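Local coordinates for tailspike protein (Acinetobacter phage vB_ApiP_P1, PDB 6E1R) that probably recognises and hydrolyses the capsular polysaccharide of its Acinetobacter host, at residues F195-F200 and F217-F222; F222-S227 and N255-K260; P517-S522 and F541-F546. All coordinates share one frame; numbering follows the deposited sequence.

Contact 1: residues F195-F200 and F217-F222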
loop_
_atom_site.group_PDB
_atom_site.type_symbol
_atom_site.label_atom_id
_atom_site.label_comp_id
_atom_site.label_asym_id
_atom_site.label_seq_id
_atom_site.Cartn_x
_atom_site.Cartn_y
_atom_site.Cartn_z
ATOM N N PHE A 195 -4.193 -4.868 -19.041
ATOM C CA PHE A 195 -5.429 -5.639 -19.144
ATOM C C PHE A 195 -6.491 -4.909 -18.328
ATOM O O PHE A 195 -6.508 -4.992 -17.097
ATOM C CB PHE A 195 -5.218 -7.071 -18.664
ATOM C CG PHE A 195 -4.244 -7.849 -19.500
ATOM C CD1 PHE A 195 -2.884 -7.799 -19.233
ATOM C CD2 PHE A 195 -4.684 -8.616 -20.566
ATOM C CE1 PHE A 195 -1.984 -8.510 -20.004
ATOM C CE2 PHE A 195 -3.788 -9.328 -21.344
ATOM C CZ PHE A 195 -2.436 -9.275 -21.063
ATOM N N ASP A 196 -7.372 -4.189 -19.020
ATOM C CA ASP A 196 -8.391 -3.357 -18.388
ATOM C C ASP A 196 -9.729 -4.086 -18.441
ATOM O O ASP A 196 -10.326 -4.221 -19.514
ATOM C CB ASP A 196 -8.477 -1.998 -19.079
ATOM C CG ASP A 196 -9.465 -1.060 -18.409
ATOM O OD1 ASP A 196 -9.960 -1.387 -17.311
ATOM O OD2 ASP A 196 -9.746 0.011 -18.985
ATOM N N HIS A 197 -10.192 -4.555 -17.279
ATOM C CA HIS A 197 -11.502 -5.196 -17.141
ATOM C C HIS A 197 -11.663 -6.375 -18.097
ATOM O O HIS A 197 -12.750 -6.631 -18.620
ATOM C CB HIS A 197 -12.638 -4.188 -17.336
ATOM C CG HIS A 197 -12.756 -3.184 -16.232
ATOM N ND1 HIS A 197 -11.834 -2.179 -16.034
ATOM C CD2 HIS A 197 -13.693 -3.029 -15.266
ATOM C CE1 HIS A 197 -12.196 -1.451 -14.994
ATOM N NE2 HIS A 197 -13.321 -1.945 -14.510
ATOM N N CYS A 198 -10.578 -7.109 -18.324
ATOM C CA CYS A 198 -10.644 -8.295 -19.163
ATOM C C CYS A 198 -11.103 -9.493 -18.345
ATOM O O CYS A 198 -10.685 -9.680 -17.199
ATOM C CB CYS A 198 -9.290 -8.580 -19.813
ATOM S SG CYS A 198 -8.773 -7.341 -21.029
ATOM N N VAL A 199 -11.970 -10.305 -18.940
ATOM C CA VAL A 199 -12.541 -11.471 -18.283
ATOM C C VAL A 199 -11.958 -12.719 -18.926
ATOM O O VAL A 199 -11.811 -12.791 -20.151
ATOM C CB VAL A 199 -14.080 -11.470 -18.373
ATOM C CG1 VAL A 199 -14.662 -12.682 -17.663
ATOM C CG2 VAL A 199 -14.643 -10.182 -17.794
ATOM N N PHE A 200 -11.614 -13.697 -18.094
ATOM C CA PHE A 200 -11.031 -14.955 -18.544
ATOM C C PHE A 200 -11.965 -16.079 -18.119
ATOM O O PHE A 200 -12.061 -16.400 -16.929
ATOM C CB PHE A 200 -9.624 -15.139 -17.976
ATOM C CG PHE A 200 -8.646 -14.099 -18.450
ATOM C CD1 PHE A 200 -8.596 -12.849 -17.853
ATOM C CD2 PHE A 200 -7.785 -14.369 -19.502
ATOM C CE1 PHE A 200 -7.701 -11.890 -18.294
ATOM C CE2 PHE A 200 -6.888 -13.415 -19.945
ATOM C CZ PHE A 200 -6.845 -12.173 -19.340
ATOM N N PHE A 217 -2.981 -5.224 -14.293
ATOM C CA PHE A 217 -4.307 -5.803 -14.469
ATOM C C PHE A 217 -5.305 -4.973 -13.675
ATOM O O PHE A 217 -5.194 -4.874 -12.447
ATOM C CB PHE A 217 -4.336 -7.263 -14.010
ATOM C CG PHE A 217 -3.474 -8.182 -14.831
ATOM C CD1 PHE A 217 -2.095 -8.172 -14.692
ATOM C CD2 PHE A 217 -4.043 -9.066 -15.731
ATOM C CE1 PHE A 217 -1.301 -9.020 -15.441
ATOM C CE2 PHE A 217 -3.255 -9.916 -16.483
ATOM C CZ PHE A 217 -1.883 -9.893 -16.338
ATOM N N GLN A 218 -6.276 -4.383 -14.367
ATOM C CA GLN A 218 -7.244 -3.479 -13.752
ATOM C C GLN A 218 -8.603 -4.169 -13.707
ATOM O O GLN A 218 -9.324 -4.214 -14.708
ATOM C CB GLN A 218 -7.309 -2.157 -14.510
ATOM C CG GLN A 218 -5.996 -1.393 -14.518
ATOM C CD GLN A 218 -5.585 -0.924 -13.134
ATOM O OE1 GLN A 218 -6.411 -0.828 -12.226
ATOM N NE2 GLN A 218 -4.300 -0.635 -12.967
ATOM N N LYS A 219 -8.943 -4.693 -12.530
ATOM C CA LYS A 219 -10.227 -5.343 -12.266
ATOM C C LYS A 219 -10.531 -6.419 -13.306
ATOM O O LYS A 219 -11.596 -6.447 -13.928
ATOM C CB LYS A 219 -11.364 -4.324 -12.172
ATOM C CG LYS A 219 -12.571 -4.878 -11.430
ATOM C CD LYS A 219 -13.446 -3.787 -10.862
ATOM C CE LYS A 219 -14.493 -4.369 -9.927
ATOM N NZ LYS A 219 -15.170 -3.319 -9.122
ATOM N N CYS A 220 -9.566 -7.307 -13.504
ATOM C CA CYS A 220 -9.784 -8.455 -14.362
ATOM C C CYS A 220 -10.442 -9.572 -13.562
ATOM O O CYS A 220 -10.457 -9.563 -12.329
ATOM C CB CYS A 220 -8.466 -8.935 -14.967
ATOM S SG CYS A 220 -7.699 -7.748 -16.090
ATOM N N ASP A 221 -11.000 -10.541 -14.280
ATOM C CA ASP A 221 -11.678 -11.665 -13.651
ATOM C C ASP A 221 -11.137 -12.960 -14.234
ATOM O O ASP A 221 -11.036 -13.100 -15.457
ATOM C CB ASP A 221 -13.195 -11.577 -13.843
ATOM C CG ASP A 221 -13.944 -12.623 -13.044
ATOM O OD1 ASP A 221 -13.758 -13.827 -13.316
ATOM O OD2 ASP A 221 -14.712 -12.241 -12.135
ATOM N N PHE A 222 -10.803 -13.904 -13.357
ATOM C CA PHE A 222 -10.236 -15.191 -13.749
ATOM C C PHE A 222 -11.103 -16.304 -13.167
ATOM O O PHE A 222 -11.004 -16.619 -11.977
ATOM C CB PHE A 222 -8.791 -15.325 -13.277
ATOM C CG PHE A 222 -7.835 -14.383 -13.954
ATOM C CD1 PHE A 222 -7.682 -13.083 -13.501
ATOM C CD2 PHE A 222 -7.078 -14.803 -15.034
ATOM C CE1 PHE A 222 -6.797 -12.219 -14.117
ATOM C CE2 PHE A 222 -6.192 -13.944 -15.655
ATOM C CZ PHE A 222 -6.051 -12.650 -15.196
#
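Two successive coils of a right-handed parallel beta-helix, the fold expected of a tailspike body, lie side by side here, so that Phe195 meets Phe217 and Phe200 meets Phe222. Each segment is a pair of short strands joined by a tight bend, and the bends carry His197 and Lys219 in the left-handed helical region (phi 56° and 52°). Backbone bonds run up both arms in parallel register: Gln218 N to Phe195 O and His197 N to Gln218 O before the corner, Asp221 N to Cys198 O and Phe200 N to Asp221 O (2.8 Å) after it. The four phenylalanines point into the coil, each with CG anti to its carbonyl carbon, so that CG leaves the two strands of a pair in the same direction; within each pair the rings are nearly parallel. Phe200 and Phe222 form an offset stack with centroids 4.4 Å apart, CE2 of Phe222 lying over the rim of the Phe200 face. In the other pair the rings are slid until they barely overlap, Phe195 CD1 touching Phe217 CE2 at 3.5 Å. Cys220 SG packs beside this second pair, 3.6 Å from Phe195 CB, and accepts a weak bond from Cys198 N. On the outer side, Lys219 CB rests over one face of the His197 imidazole, 4.0 Å from its centroid. His197 ND1 faces Asp196 OD1 in a bond modelled too short to be read closely, while NE2 bonds to Thr194 of the second subunit. Lys219 extends to Ser193 O and Asp216 of that same neighbour. Flat hydrocarbon rings that repeat from coil to coil thus suit the dry interior, whereas the polar and charged groups at the bend tie this coil to the next subunit of the trimer.

Contact 2: residues F222-S227 and N255-K260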
loop_
_atom_site.group_PDB
_atom_site.type_symbol
_atom_site.label_atom_id
_atom_site.label_comp_id
_atom_site.label_asym_id
_atom_site.label_seq_id
_atom_site.Cartn_x
_atom_site.Cartn_y
_atom_site.Cartn_z
ATOM N N PHE A 222 -10.803 -13.904 -13.357
ATOM C CA PHE A 222 -10.236 -15.191 -13.749
ATOM C C PHE A 222 -11.103 -16.304 -13.167
ATOM O O PHE A 222 -11.004 -16.619 -11.977
ATOM C CB PHE A 222 -8.791 -15.325 -13.277
ATOM C CG PHE A 222 -7.835 -14.383 -13.954
ATOM C CD1 PHE A 222 -7.682 -13.083 -13.501
ATOM C CD2 PHE A 222 -7.078 -14.803 -15.034
ATOM C CE1 PHE A 222 -6.797 -12.219 -14.117
ATOM C CE2 PHE A 222 -6.192 -13.944 -15.655
ATOM C CZ PHE A 222 -6.051 -12.650 -15.196
ATOM N N GLY A 223 -11.953 -16.889 -14.005
ATOM C CA GLY A 223 -12.643 -18.119 -13.677
ATOM C C GLY A 223 -13.936 -17.994 -12.903
ATOM O O GLY A 223 -14.440 -19.014 -12.418
ATOM N N THR A 224 -14.506 -16.794 -12.783
ATOM C CA THR A 224 -15.792 -16.674 -12.101
ATOM C C THR A 224 -16.906 -17.261 -12.954
ATOM O O THR A 224 -17.732 -18.044 -12.467
ATOM C CB THR A 224 -16.088 -15.213 -11.761
ATOM O OG1 THR A 224 -15.030 -14.682 -10.954
ATOM C CG2 THR A 224 -17.400 -15.100 -10.997
ATOM N N TYR A 225 -16.943 -16.897 -14.231
ATOM C CA TYR A 225 -17.970 -17.349 -15.154
ATOM C C TYR A 225 -17.425 -18.475 -16.023
ATOM O O TYR A 225 -16.226 -18.541 -16.309
ATOM C CB TYR A 225 -18.462 -16.194 -16.029
ATOM C CG TYR A 225 -18.954 -15.009 -15.234
ATOM C CD1 TYR A 225 -20.267 -14.947 -14.785
ATOM C CD2 TYR A 225 -18.105 -13.954 -14.923
ATOM C CE1 TYR A 225 -20.722 -13.865 -14.052
ATOM C CE2 TYR A 225 -18.550 -12.870 -14.190
ATOM C CZ TYR A 225 -19.859 -12.831 -13.759
ATOM O OH TYR A 225 -20.308 -11.753 -13.030
HETATM N N MSE A 226 -18.318 -19.366 -16.435
HETATM C CA MSE A 226 -17.926 -20.543 -17.200
HETATM C C MSE A 226 -18.930 -20.829 -18.313
HETATM O O MSE A 226 -20.048 -21.273 -18.049
HETATM C CB MSE A 226 -17.798 -21.753 -16.273
HETATM C CG MSE A 226 -17.029 -22.921 -16.861
HETATM SE SE MSE A 226 -17.264 -24.546 -15.807
HETATM C CE MSE A 226 -15.409 -24.918 -15.377
ATOM N N SER A 227 -18.526 -20.577 -19.560
ATOM C CA SER A 227 -19.441 -20.760 -20.683
ATOM C C SER A 227 -19.711 -22.238 -20.937
ATOM O O SER A 227 -20.864 -22.646 -21.124
ATOM C CB SER A 227 -18.877 -20.087 -21.934
ATOM O OG SER A 227 -17.711 -20.750 -22.388
ATOM N N ASN A 255 -7.630 -5.052 -7.789
ATOM C CA ASN A 255 -9.045 -5.422 -7.683
ATOM C C ASN A 255 -9.408 -6.602 -8.582
ATOM O O ASN A 255 -10.556 -6.735 -9.014
ATOM C CB ASN A 255 -9.954 -4.227 -7.988
ATOM C CG ASN A 255 -9.582 -2.995 -7.188
ATOM O OD1 ASN A 255 -9.990 -2.842 -6.036
ATOM N ND2 ASN A 255 -8.805 -2.107 -7.796
ATOM N N CYS A 256 -8.443 -7.465 -8.878
ATOM C CA CYS A 256 -8.724 -8.634 -9.693
ATOM C C CYS A 256 -9.339 -9.741 -8.844
ATOM O O CYS A 256 -9.206 -9.769 -7.618
ATOM C CB CYS A 256 -7.453 -9.131 -10.379
ATOM S SG CYS A 256 -6.765 -7.954 -11.559
ATOM N N ILE A 257 -10.019 -10.666 -9.516
ATOM C CA ILE A 257 -10.750 -11.740 -8.855
ATOM C C ILE A 257 -10.277 -13.072 -9.420
ATOM O O ILE A 257 -10.201 -13.242 -10.642
ATOM C CB ILE A 257 -12.273 -11.589 -9.028
ATOM C CG1 ILE A 257 -12.744 -10.248 -8.463
ATOM C CG2 ILE A 257 -13.000 -12.735 -8.346
ATOM C CD1 ILE A 257 -14.148 -9.870 -8.879
ATOM N N PHE A 258 -9.968 -14.015 -8.530
ATOM C CA PHE A 258 -9.527 -15.356 -8.904
ATOM C C PHE A 258 -10.423 -16.364 -8.198
ATOM O O PHE A 258 -10.303 -16.558 -6.985
ATOM C CB PHE A 258 -8.061 -15.581 -8.532
ATOM C CG PHE A 258 -7.113 -14.594 -9.153
ATOM C CD1 PHE A 258 -6.893 -13.358 -8.566
ATOM C CD2 PHE A 258 -6.429 -14.908 -10.316
ATOM C CE1 PHE A 258 -6.018 -12.450 -9.133
ATOM C CE2 PHE A 258 -5.552 -14.005 -10.888
ATOM C CZ PHE A 258 -5.346 -12.774 -10.295
ATOM N N ARG A 259 -11.323 -16.999 -8.951
ATOM C CA ARG A 259 -12.288 -17.941 -8.401
ATOM C C ARG A 259 -12.246 -19.259 -9.162
ATOM O O ARG A 259 -11.947 -19.297 -10.358
ATOM C CB ARG A 259 -13.724 -17.394 -8.440
ATOM C CG ARG A 259 -14.001 -16.242 -7.499
ATOM C CD ARG A 259 -15.497 -15.974 -7.461
ATOM N NE ARG A 259 -15.851 -14.925 -6.512
ATOM C CZ ARG A 259 -16.162 -13.681 -6.854
ATOM N NH1 ARG A 259 -16.181 -13.324 -8.131
ATOM N NH2 ARG A 259 -16.469 -12.796 -5.917
ATOM N N LYS A 260 -12.541 -20.342 -8.437
ATOM C CA LYS A 260 -12.853 -21.649 -9.019
ATOM C C LYS A 260 -11.677 -22.232 -9.801
ATOM O O LYS A 260 -11.846 -22.768 -10.895
ATOM C CB LYS A 260 -14.088 -21.567 -9.919
ATOM C CG LYS A 260 -15.344 -21.045 -9.254
ATOM C CD LYS A 260 -15.821 -21.962 -8.150
ATOM C CE LYS A 260 -17.036 -21.361 -7.448
ATOM N NZ LYS A 260 -18.192 -21.183 -8.385
#
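Ile257 meets Phe222 through its backbone: O accepts the N-H of Phe222 at 2.9 Å and also lies at the edge of the phenyl ring, in its plane. The CG2 branch of Ile257 approaches Thr224 OG1 to 3.8 Å while lying against one face of the Arg259 guanidinium. Phe258 comes next, its ring beside that of Phe222 and pointing the same way. The planes are only 7° apart, yet the rings are slid so far that contact falls mainly to Phe258 CE2 and Phe222 CD1, 3.5 Å apart. This pair continues a ladder of phenylalanines inside the parallel beta-helix, one rung per coil, with Phe200 on the other side of Phe222; Ala236 and Ile237 of strand 235-239 also pack on the Phe222 ring. A bulky apolar residue suits each such inward position. Arg259 then returns the backbone bond, its N donating to Phe222 O (3.1 Å). From here the first segment leaves the strand as a loop that leads on to strand 235-239. Gly223, at a positive phi of 86°, makes the turn with its CA 3.6 Å from Arg259 O, and the lack of a side chain lets the two backbones run this close. The Arg259 chain, extended from CG to NE, reaches across to Thr224, whose OG1 takes a weak bond from NH1 (3.3 Å) at the edge of the guanidinium. The stronger partner of that hydroxyl is Asp221 OD2, and NH2 of the arginine forms a salt bridge with Glu284 on the following coil, so this long cationic residue spans neighbouring turns. Last, Lys260 lays its aliphatic CB 3.6 Å from Gly223 O, an oxygen that also receives a hydrogen bond from Arg202 NE.

Contact 3: residues P517-S522 and F541-F546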
loop_
_atom_site.group_PDB
_atom_site.type_symbol
_atom_site.label_atom_id
_atom_site.label_comp_id
_atom_site.label_asym_id
_atom_site.label_seq_id
_atom_site.Cartn_x
_atom_site.Cartn_y
_atom_site.Cartn_z
ATOM N N PRO A 517 25.080 -30.004 43.108
ATOM C CA PRO A 517 25.806 -29.036 42.255
ATOM C C PRO A 517 26.631 -28.046 43.069
ATOM O O PRO A 517 26.378 -26.836 43.106
ATOM C CB PRO A 517 24.665 -28.363 41.486
ATOM C CG PRO A 517 23.522 -28.392 42.445
ATOM C CD PRO A 517 23.647 -29.681 43.214
ATOM N N SER A 518 27.659 -28.564 43.736
ATOM C CA SER A 518 28.488 -27.783 44.647
ATOM C C SER A 518 29.819 -27.470 43.975
ATOM O O SER A 518 30.570 -28.387 43.623
ATOM C CB SER A 518 28.709 -28.541 45.953
ATOM O OG SER A 518 27.480 -29.017 46.473
ATOM N N PHE A 519 30.116 -26.182 43.806
ATOM C CA PHE A 519 31.305 -25.779 43.069
ATOM C C PHE A 519 31.893 -24.511 43.671
ATOM O O PHE A 519 31.173 -23.660 44.201
ATOM C CB PHE A 519 30.994 -25.559 41.583
ATOM C CG PHE A 519 30.312 -26.727 40.933
ATOM C CD1 PHE A 519 31.039 -27.834 40.532
ATOM C CD2 PHE A 519 28.942 -26.724 40.736
ATOM C CE1 PHE A 519 30.413 -28.915 39.941
ATOM C CE2 PHE A 519 28.311 -27.798 40.144
ATOM C CZ PHE A 519 29.048 -28.896 39.745
ATOM N N THR A 520 33.216 -24.398 43.577
ATOM C CA THR A 520 33.944 -23.174 43.881
ATOM C C THR A 520 34.407 -22.546 42.574
ATOM O O THR A 520 34.834 -23.251 41.654
ATOM C CB THR A 520 35.143 -23.457 44.792
ATOM O OG1 THR A 520 34.686 -24.050 46.014
ATOM C CG2 THR A 520 35.895 -22.173 45.113
ATOM N N TRP A 521 34.328 -21.220 42.495
ATOM C CA TRP A 521 34.463 -20.501 41.237
ATOM C C TRP A 521 35.770 -19.722 41.172
ATOM O O TRP A 521 36.200 -19.118 42.161
ATOM C CB TRP A 521 33.275 -19.561 41.037
ATOM C CG TRP A 521 31.985 -20.304 41.031
ATOM C CD1 TRP A 521 31.165 -20.536 42.098
ATOM C CD2 TRP A 521 31.376 -20.947 39.908
ATOM N NE1 TRP A 521 30.076 -21.274 41.704
ATOM C CE2 TRP A 521 30.182 -21.538 40.363
ATOM C CE3 TRP A 521 31.721 -21.073 38.560
ATOM C CZ2 TRP A 521 29.332 -22.247 39.517
ATOM C CZ3 TRP A 521 30.876 -21.775 37.722
ATOM C CH2 TRP A 521 29.698 -22.355 38.203
ATOM N N SER A 522 36.392 -19.747 39.996
ATOM C CA SER A 522 37.644 -19.047 39.750
ATOM C C SER A 522 37.662 -18.585 38.300
ATOM O O SER A 522 36.761 -18.892 37.514
ATOM C CB SER A 522 38.853 -19.939 40.046
ATOM O OG SER A 522 38.860 -21.079 39.203
ATOM N N PHE A 541 26.809 -32.068 35.081
ATOM C CA PHE A 541 26.057 -30.923 35.568
ATOM C C PHE A 541 25.872 -29.920 34.436
ATOM O O PHE A 541 26.475 -30.036 33.365
ATOM C CB PHE A 541 26.760 -30.264 36.764
ATOM C CG PHE A 541 26.882 -31.160 37.965
ATOM C CD1 PHE A 541 27.923 -32.069 38.067
ATOM C CD2 PHE A 541 25.957 -31.089 38.995
ATOM C CE1 PHE A 541 28.035 -32.895 39.170
ATOM C CE2 PHE A 541 26.064 -31.912 40.101
ATOM C CZ PHE A 541 27.104 -32.816 40.188
ATOM N N ALA A 542 25.018 -28.929 34.680
ATOM C CA ALA A 542 24.738 -27.888 33.700
ATOM C C ALA A 542 24.561 -26.559 34.414
ATOM O O ALA A 542 23.814 -26.473 35.394
ATOM C CB ALA A 542 23.487 -28.221 32.879
HETATM N N MSE A 543 25.243 -25.529 33.922
HETATM C CA MSE A 543 25.161 -24.201 34.518
HETATM C C MSE A 543 24.349 -23.238 33.660
HETATM O O MSE A 543 24.273 -23.382 32.438
HETATM C CB MSE A 543 26.561 -23.621 34.744
HETATM C CG MSE A 543 27.283 -24.140 35.978
HETATM SE SE MSE A 543 27.786 -26.019 35.863
HETATM C CE MSE A 543 29.160 -26.043 37.240
ATOM N N GLU A 544 23.743 -22.252 34.317
ATOM C CA GLU A 544 23.059 -21.153 33.647
ATOM C C GLU A 544 23.543 -19.854 34.271
ATOM O O GLU A 544 23.360 -19.637 35.473
ATOM C CB GLU A 544 21.538 -21.279 33.769
ATOM C CG GLU A 544 20.951 -22.421 32.962
ATOM C CD GLU A 544 19.459 -22.593 33.173
ATOM O OE1 GLU A 544 19.041 -22.825 34.327
ATOM O OE2 GLU A 544 18.704 -22.494 32.183
ATOM N N VAL A 545 24.163 -19.000 33.461
ATOM C CA VAL A 545 24.800 -17.782 33.943
ATOM C C VAL A 545 23.974 -16.583 33.499
ATOM O O VAL A 545 23.537 -16.507 32.344
ATOM C CB VAL A 545 26.253 -17.671 33.439
ATOM C CG1 VAL A 545 26.936 -16.448 34.032
ATOM C CG2 VAL A 545 27.028 -18.936 33.776
ATOM N N PHE A 546 23.768 -15.643 34.420
ATOM C CA PHE A 546 23.058 -14.394 34.158
ATOM C C PHE A 546 23.988 -13.256 34.557
ATOM O O PHE A 546 24.301 -13.095 35.741
ATOM C CB PHE A 546 21.743 -14.322 34.939
ATOM C CG PHE A 546 20.824 -15.490 34.708
ATOM C CD1 PHE A 546 21.007 -16.682 35.393
ATOM C CD2 PHE A 546 19.767 -15.392 33.817
ATOM C CE1 PHE A 546 20.160 -17.756 35.185
ATOM C CE2 PHE A 546 18.914 -16.463 33.606
ATOM C CZ PHE A 546 19.112 -17.646 34.291
#
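Phe519 and Phe541 meet between the two antiparallel sheets of the carboxy-terminal domain, which pack face to face as a beta-sandwich. Strand 519-522 lies at the border of one sheet and strand 541-546 within the other; their axes pass 12.2 Å apart at 50°, a spacing bridged largely by side chains. Aromatic contact leads. The Phe519 ring drives its edge at the face of Phe541, a T-shaped pair with planes at 87° and CZ of Phe519 only 3.6 Å from CG of Phe541. Met543, present as selenomethionine, supplies the methyl contact: its CE sits over one face of the Phe519 ring, 3.6 Å from the centroid, while SE lies farther off and oblique, completing a Met-aromatic contact. Its flexible chain, bent at chi2 (68°), suits a place where it must fit between flat rings. Plain apolar packing does the rest. Pro517 puts its CA and CB against Phe541, CB being 3.9 Å from CD2, and Phe474 of strand 465-474 meets the Phe541 ring edge-to-face. Trp521 and Met543 reach toward each other tip to tip, with CG of Met543 in the plane of the indole at its edge, 3.7 Å from CH2.

Contacts 1 and 2 are consecutive steps of one beta-helix, with centres about 9 Å apart; they share Phe222, and Phe200 O probably bonds Gly223 N where they join. Contact 3 belongs to a separate domain, its centre about 68 Å from that of contact 1. The touching residues of contact 3 are all buried, whereas contacts 1 and 2 also include partly exposed polar residues, some bonded to the second subunit. The chemistry follows the strand geometry: neighbouring parallel strands join by backbone hydrogen bonds and nearly parallel rings, while opposed sheets of a sandwich meet through perpendicular rings, a methyl group and other apolar side chains.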